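Local coordinates for inositol 2-dehydrogenase (Sinorhizobium meliloti, PDB 4HKT), which catalyses the NAD-dependent oxidation of myo-inositol to scyllo-inosose, the first step of myo-inositol degradation, at residues Gly120-Arg133 against Ile174-Glu186. Numbering follows the deposited sequence.
Sequences GFNRRFDPHFMAVR and IHDFDMARFLLGE. With EDO (1,2-ethanediol), chain S.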
loop_
_atom_site.group_PDB
_atom_site.type_symbol
_atom_site.label_atom_id
_atom_site.label_comp_id
_atom_site.label_asym_id
_atom_site.label_seq_id
_atom_site.Cartn_x
_atom_site.Cartn_y
_atom_site.Cartn_z
ATOM N N GLY B 120 4.864 -30.638 -11.155
ATOM C CA GLY B 120 4.709 -29.228 -11.406
ATOM C C GLY B 120 3.913 -28.449 -10.357
ATOM O O GLY B 120 2.779 -28.049 -10.606
ATOM N N PHE B 121 4.479 -28.242 -9.173
ATOM C CA PHE B 121 3.838 -27.308 -8.247
ATOM C C PHE B 121 4.699 -26.056 -8.324
ATOM O O PHE B 121 5.550 -25.822 -7.485
ATOM C CB PHE B 121 3.764 -27.857 -6.842
ATOM C CG PHE B 121 2.750 -28.964 -6.663
ATOM C CD1 PHE B 121 1.456 -28.793 -7.048
ATOM C CD2 PHE B 121 3.081 -30.112 -5.987
ATOM C CE1 PHE B 121 0.522 -29.792 -6.852
ATOM C CE2 PHE B 121 2.161 -31.109 -5.760
ATOM C CZ PHE B 121 0.875 -30.960 -6.211
ATOM N N ASN B 122 4.468 -25.280 -9.361
ATOM C CA ASN B 122 5.343 -24.149 -9.702
ATOM C C ASN B 122 5.336 -23.044 -8.666
ATOM O O ASN B 122 6.306 -22.250 -8.561
ATOM C CB ASN B 122 4.926 -23.569 -11.042
ATOM C CG ASN B 122 3.446 -23.269 -11.094
ATOM O OD1 ASN B 122 2.632 -24.171 -11.174
ATOM N ND2 ASN B 122 3.094 -22.007 -11.005
ATOM N N ARG B 123 4.269 -22.988 -7.871
ATOM C CA ARG B 123 4.149 -21.944 -6.868
ATOM C C ARG B 123 5.235 -22.016 -5.833
ATOM O O ARG B 123 5.611 -21.001 -5.273
ATOM C CB ARG B 123 2.751 -21.910 -6.248
ATOM C CG ARG B 123 1.702 -21.625 -7.293
ATOM C CD ARG B 123 0.307 -21.625 -6.704
ATOM N NE ARG B 123 -0.679 -21.768 -7.768
ATOM C CZ ARG B 123 -1.996 -21.863 -7.578
ATOM N NH1 ARG B 123 -2.503 -21.845 -6.347
ATOM N NH2 ARG B 123 -2.817 -21.977 -8.625
ATOM N N ARG B 124 5.791 -23.185 -5.618
ATOM C CA ARG B 124 6.907 -23.301 -4.718
ATOM C C ARG B 124 8.189 -22.561 -5.217
ATOM O O ARG B 124 9.113 -22.386 -4.432
ATOM C CB ARG B 124 7.259 -24.754 -4.507
ATOM C CG ARG B 124 6.289 -25.582 -3.714
ATOM C CD ARG B 124 6.938 -26.905 -3.459
ATOM N NE ARG B 124 6.062 -27.764 -2.709
ATOM C CZ ARG B 124 6.468 -28.585 -1.762
ATOM N NH1 ARG B 124 7.773 -28.685 -1.443
ATOM N NH2 ARG B 124 5.566 -29.327 -1.135
ATOM N N PHE B 125 8.239 -22.193 -6.508
ATOM C CA PHE B 125 9.406 -21.532 -7.128
ATOM C C PHE B 125 9.179 -20.045 -7.419
ATOM O O PHE B 125 10.058 -19.361 -7.967
ATOM C CB PHE B 125 9.805 -22.288 -8.416
ATOM C CG PHE B 125 10.266 -23.674 -8.161
ATOM C CD1 PHE B 125 11.501 -23.901 -7.611
ATOM C CD2 PHE B 125 9.442 -24.764 -8.421
ATOM C CE1 PHE B 125 11.940 -25.191 -7.343
ATOM C CE2 PHE B 125 9.878 -26.046 -8.172
ATOM C CZ PHE B 125 11.126 -26.267 -7.617
ATOM N N ASP B 126 7.990 -19.542 -7.074
ATOM C CA ASP B 126 7.685 -18.118 -7.197
ATOM C C ASP B 126 8.603 -17.315 -6.265
ATOM O O ASP B 126 8.747 -17.680 -5.080
ATOM C CB ASP B 126 6.225 -17.849 -6.810
ATOM C CG ASP B 126 5.873 -16.404 -6.920
ATOM O OD1 ASP B 126 6.008 -15.846 -8.061
ATOM O OD2 ASP B 126 5.562 -15.797 -5.859
ATOM N N PRO B 127 9.214 -16.216 -6.768
ATOM C CA PRO B 127 10.152 -15.498 -5.881
ATOM C C PRO B 127 9.495 -14.942 -4.620
ATOM O O PRO B 127 10.113 -14.950 -3.564
ATOM C CB PRO B 127 10.687 -14.355 -6.751
ATOM C CG PRO B 127 10.331 -14.697 -8.143
ATOM C CD PRO B 127 9.100 -15.574 -8.084
ATOM N N HIS B 128 8.233 -14.535 -4.714
ATOM C CA HIS B 128 7.516 -13.979 -3.560
ATOM C C HIS B 128 7.148 -15.039 -2.553
ATOM O O HIS B 128 7.405 -14.898 -1.349
ATOM C CB HIS B 128 6.285 -13.198 -4.050
ATOM C CG HIS B 128 6.577 -12.426 -5.289
ATOM N ND1 HIS B 128 7.298 -11.256 -5.264
ATOM C CD2 HIS B 128 6.370 -12.714 -6.594
ATOM C CE1 HIS B 128 7.461 -10.814 -6.498
ATOM N NE2 HIS B 128 6.938 -11.700 -7.327
ATOM N N PHE B 129 6.583 -16.146 -3.032
ATOM C CA PHE B 129 6.276 -17.230 -2.122
ATOM C C PHE B 129 7.516 -17.873 -1.506
ATOM O O PHE B 129 7.494 -18.268 -0.329
ATOM C CB PHE B 129 5.398 -18.275 -2.788
ATOM C CG PHE B 129 4.083 -17.757 -3.306
ATOM C CD1 PHE B 129 3.454 -16.648 -2.752
ATOM C CD2 PHE B 129 3.459 -18.405 -4.352
ATOM C CE1 PHE B 129 2.258 -16.192 -3.251
ATOM C CE2 PHE B 129 2.232 -17.982 -4.827
ATOM C CZ PHE B 129 1.624 -16.878 -4.263
HETATM N N MSE B 130 8.609 -17.944 -2.270
HETATM C CA MSE B 130 9.877 -18.523 -1.753
HETATM C C MSE B 130 10.407 -17.684 -0.630
HETATM O O MSE B 130 10.896 -18.209 0.383
HETATM C CB MSE B 130 10.962 -18.621 -2.838
HETATM C CG MSE B 130 10.821 -19.854 -3.690
HETATM SE SE MSE B 130 12.244 -19.918 -5.081
HETATM C CE MSE B 130 13.809 -20.149 -3.896
ATOM N N ALA B 131 10.319 -16.375 -0.790
ATOM C CA ALA B 131 10.776 -15.439 0.231
ATOM C C ALA B 131 9.906 -15.510 1.503
ATOM O O ALA B 131 10.393 -15.301 2.617
ATOM C CB ALA B 131 10.815 -14.017 -0.329
ATOM N N VAL B 132 8.623 -15.855 1.355
ATOM C CA VAL B 132 7.795 -16.096 2.538
ATOM C C VAL B 132 8.365 -17.283 3.280
ATOM O O VAL B 132 8.626 -17.214 4.479
ATOM C CB VAL B 132 6.316 -16.305 2.170
ATOM C CG1 VAL B 132 5.543 -16.808 3.387
ATOM C CG2 VAL B 132 5.682 -15.049 1.609
ATOM N N ARG B 133 8.591 -18.379 2.562
ATOM C CA ARG B 133 9.123 -19.574 3.177
ATOM C C ARG B 133 10.531 -19.353 3.839
ATOM O O ARG B 133 10.792 -19.833 4.955
ATOM C CB ARG B 133 9.177 -20.677 2.136
ATOM C CG ARG B 133 9.861 -21.933 2.602
ATOM C CD ARG B 133 8.964 -22.693 3.551
ATOM N NE ARG B 133 9.638 -23.046 4.780
ATOM C CZ ARG B 133 9.023 -23.376 5.927
ATOM N NH1 ARG B 133 7.694 -23.461 6.014
ATOM N NH2 ARG B 133 9.756 -23.650 6.998
ATOM N N ILE B 174 -5.667 -28.382 -5.272
ATOM C CA ILE B 174 -4.454 -29.151 -5.212
ATOM C C ILE B 174 -3.172 -28.303 -5.052
ATOM O O ILE B 174 -2.306 -28.648 -4.273
ATOM C CB ILE B 174 -4.381 -30.191 -6.396
ATOM C CG1 ILE B 174 -3.326 -31.247 -6.096
ATOM C CG2 ILE B 174 -4.133 -29.536 -7.725
ATOM C CD1 ILE B 174 -3.438 -32.504 -6.931
ATOM N N HIS B 175 -3.045 -27.212 -5.786
ATOM C CA HIS B 175 -1.933 -26.297 -5.629
ATOM C C HIS B 175 -1.866 -25.694 -4.206
ATOM O O HIS B 175 -0.780 -25.531 -3.655
ATOM C CB HIS B 175 -2.077 -25.133 -6.590
ATOM C CG HIS B 175 -1.752 -25.471 -7.998
ATOM N ND1 HIS B 175 -0.468 -25.765 -8.406
ATOM C CD2 HIS B 175 -2.521 -25.496 -9.103
ATOM C CE1 HIS B 175 -0.469 -25.993 -9.704
ATOM N NE2 HIS B 175 -1.699 -25.837 -10.151
ATOM N N ASP B 176 -3.027 -25.369 -3.663
ATOM C CA ASP B 176 -3.133 -24.803 -2.307
ATOM C C ASP B 176 -2.898 -25.815 -1.221
ATOM O O ASP B 176 -2.319 -25.456 -0.213
ATOM C CB ASP B 176 -4.450 -24.120 -2.100
ATOM C CG ASP B 176 -4.692 -23.029 -3.123
ATOM O OD1 ASP B 176 -3.832 -22.144 -3.292
ATOM O OD2 ASP B 176 -5.729 -23.096 -3.804
ATOM N N PHE B 177 -3.313 -27.073 -1.414
ATOM C CA PHE B 177 -2.883 -28.136 -0.514
ATOM C C PHE B 177 -1.356 -28.280 -0.472
ATOM O O PHE B 177 -0.774 -28.401 0.600
ATOM C CB PHE B 177 -3.508 -29.470 -0.854
ATOM C CG PHE B 177 -5.016 -29.486 -0.783
ATOM C CD1 PHE B 177 -5.685 -29.031 0.327
ATOM C CD2 PHE B 177 -5.755 -30.009 -1.814
ATOM C CE1 PHE B 177 -7.090 -29.060 0.395
ATOM C CE2 PHE B 177 -7.128 -30.058 -1.764
ATOM C CZ PHE B 177 -7.816 -29.596 -0.654
ATOM N N ASP B 178 -0.721 -28.326 -1.642
ATOM C CA ASP B 178 0.740 -28.295 -1.685
ATOM C C ASP B 178 1.358 -27.065 -0.981
ATOM O O ASP B 178 2.289 -27.207 -0.185
ATOM C CB ASP B 178 1.282 -28.396 -3.100
ATOM C CG ASP B 178 2.779 -28.432 -3.099
ATOM O OD1 ASP B 178 3.340 -29.437 -2.642
ATOM O OD2 ASP B 178 3.416 -27.431 -3.498
HETATM N N MSE B 179 0.848 -25.888 -1.276
HETATM C CA MSE B 179 1.284 -24.654 -0.602
HETATM C C MSE B 179 1.141 -24.741 0.903
HETATM O O MSE B 179 2.039 -24.365 1.652
HETATM C CB MSE B 179 0.530 -23.479 -1.206
HETATM C CG MSE B 179 0.896 -22.107 -0.642
HETATM SE SE MSE B 179 2.805 -21.680 -0.917
HETATM C CE MSE B 179 2.752 -21.625 -2.874
ATOM N N ALA B 180 0.033 -25.288 1.382
ATOM C CA ALA B 180 -0.144 -25.472 2.798
ATOM C C ALA B 180 0.905 -26.353 3.414
ATOM O O ALA B 180 1.472 -26.016 4.458
ATOM C CB ALA B 180 -1.562 -25.994 3.110
ATOM N N ARG B 181 1.230 -27.466 2.762
ATOM C CA ARG B 181 2.301 -28.332 3.256
ATOM C C ARG B 181 3.665 -27.602 3.234
ATOM O O ARG B 181 4.477 -27.740 4.175
ATOM C CB ARG B 181 2.382 -29.628 2.420
ATOM C CG ARG B 181 1.234 -30.606 2.686
ATOM C CD ARG B 181 1.351 -31.863 1.838
ATOM N NE ARG B 181 2.477 -32.643 2.262
ATOM C CZ ARG B 181 3.653 -32.758 1.640
ATOM N NH1 ARG B 181 3.931 -32.178 0.474
ATOM N NH2 ARG B 181 4.580 -33.488 2.222
ATOM N N PHE B 182 3.894 -26.831 2.182
ATOM C CA PHE B 182 5.122 -26.032 2.023
ATOM C C PHE B 182 5.295 -24.989 3.159
ATOM O O PHE B 182 6.420 -24.744 3.609
ATOM C CB PHE B 182 5.055 -25.353 0.673
ATOM C CG PHE B 182 6.287 -24.594 0.252
ATOM C CD1 PHE B 182 7.491 -25.229 0.074
ATOM C CD2 PHE B 182 6.192 -23.239 -0.077
ATOM C CE1 PHE B 182 8.619 -24.522 -0.343
ATOM C CE2 PHE B 182 7.314 -22.527 -0.517
ATOM C CZ PHE B 182 8.515 -23.180 -0.654
ATOM N N LEU B 183 4.200 -24.369 3.574
ATOM C CA LEU B 183 4.221 -23.277 4.542
ATOM C C LEU B 183 4.130 -23.746 5.973
ATOM O O LEU B 183 4.758 -23.134 6.873
ATOM C CB LEU B 183 3.076 -22.300 4.289
ATOM C CG LEU B 183 3.036 -21.607 2.948
ATOM C CD1 LEU B 183 1.801 -20.752 2.798
ATOM C CD2 LEU B 183 4.275 -20.769 2.765
ATOM N N LEU B 184 3.369 -24.823 6.200
ATOM C CA LEU B 184 3.167 -25.303 7.555
ATOM C C LEU B 184 4.403 -25.898 8.137
ATOM O O LEU B 184 4.571 -25.855 9.359
ATOM C CB LEU B 184 2.093 -26.370 7.661
ATOM C CG LEU B 184 0.660 -25.881 7.589
ATOM C CD1 LEU B 184 -0.237 -27.036 7.205
ATOM C CD2 LEU B 184 0.230 -25.231 8.896
ATOM N N GLY B 185 5.174 -26.551 7.283
ATOM C CA GLY B 185 6.354 -27.293 7.722
ATOM C C GLY B 185 6.053 -28.662 8.319
ATOM O O GLY B 185 6.970 -29.409 8.637
ATOM N N GLU B 186 4.779 -29.001 8.467
ATOM C CA GLU B 186 4.379 -30.265 9.088
ATOM C C GLU B 186 3.253 -30.794 8.289
ATOM O O GLU B 186 2.601 -30.034 7.589
ATOM C CB GLU B 186 3.855 -30.055 10.498
ATOM C CG GLU B 186 4.869 -29.545 11.454
ATOM C CD GLU B 186 4.292 -29.297 12.828
ATOM O OE1 GLU B 186 3.053 -29.502 13.070
ATOM O OE2 GLU B 186 5.113 -28.877 13.671
HETATM C C1 EDO S . 7.759 -29.422 2.953
HETATM O O1 EDO S . 8.372 -28.399 2.158
HETATM C C2 EDO S . 6.561 -30.043 2.215
HETATM O O2 EDO S . 6.911 -30.424 0.866
HETATM O O HOH W 1 -5.454 -22.882 -6.308
HETATM O O HOH W 2 2.112 -24.926 -7.197
#
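The 3-10 turn 122-125 and the start of helix 127-137 run beside helix 168-184, from Phe-121 near His-175 to Arg-133 near Leu-183; the axes of 127-133 and 174-184 come within 10.5 Å, their N-to-C directions 35° apart. Arg-124 grips Asp-178 side-on. Arg-124 NE meets the syn lone pair of Asp-178 OD2 at 2.8 Å in a nearly straight bond (169°), and Arg-124 NH2 reaches Asp-178 OD1 at 2.7 Å. Asp-178 CB makes a CH-pi contact over the Phe-121 face, 3.7 Å from the ring centroid, and the carboxylate lies nearly parallel to the ring. Asp-178 CG stands anti to the backbone N (chi1 -177°), which carries the carboxylate out to both partners. With an alanine here instead of Arg-124, the buried Asp-178 carboxylate is likely to lose its paired charge and one face of Phe-182 its cover. That ring is clasped between two arginine chains, Arg-124 CG over one face and Arg-133 CD over the other. Arg-133 NH1 adds a weak bond to Phe-182 O, while its NH2 pairs with Asp-137. At the other end, the Arg-123 guanidinium lies flat on His-175. Arg-123 NH1 forms a salt bridge to Asp-176 OD1 (3.3 Å), an oxygen also bonded to Ser-151 OG. One water joins these two charged side chains; another links Arg-123 N to His-175 ND1. The methyl CE of selenomethionine Met-179 lies 3.6 Å from Phe-129 CD2; its selenium stands obliquely to that ring, a Met-aromatic contact. The contact follows the last Rossmann strand, 117-120. Phe-129 and Met-179 rest on Ile-240 of strand 237-244, and Leu-183 on Val-147 of strand 144-152, so both helices pack against the C-terminal domain's mixed sheet.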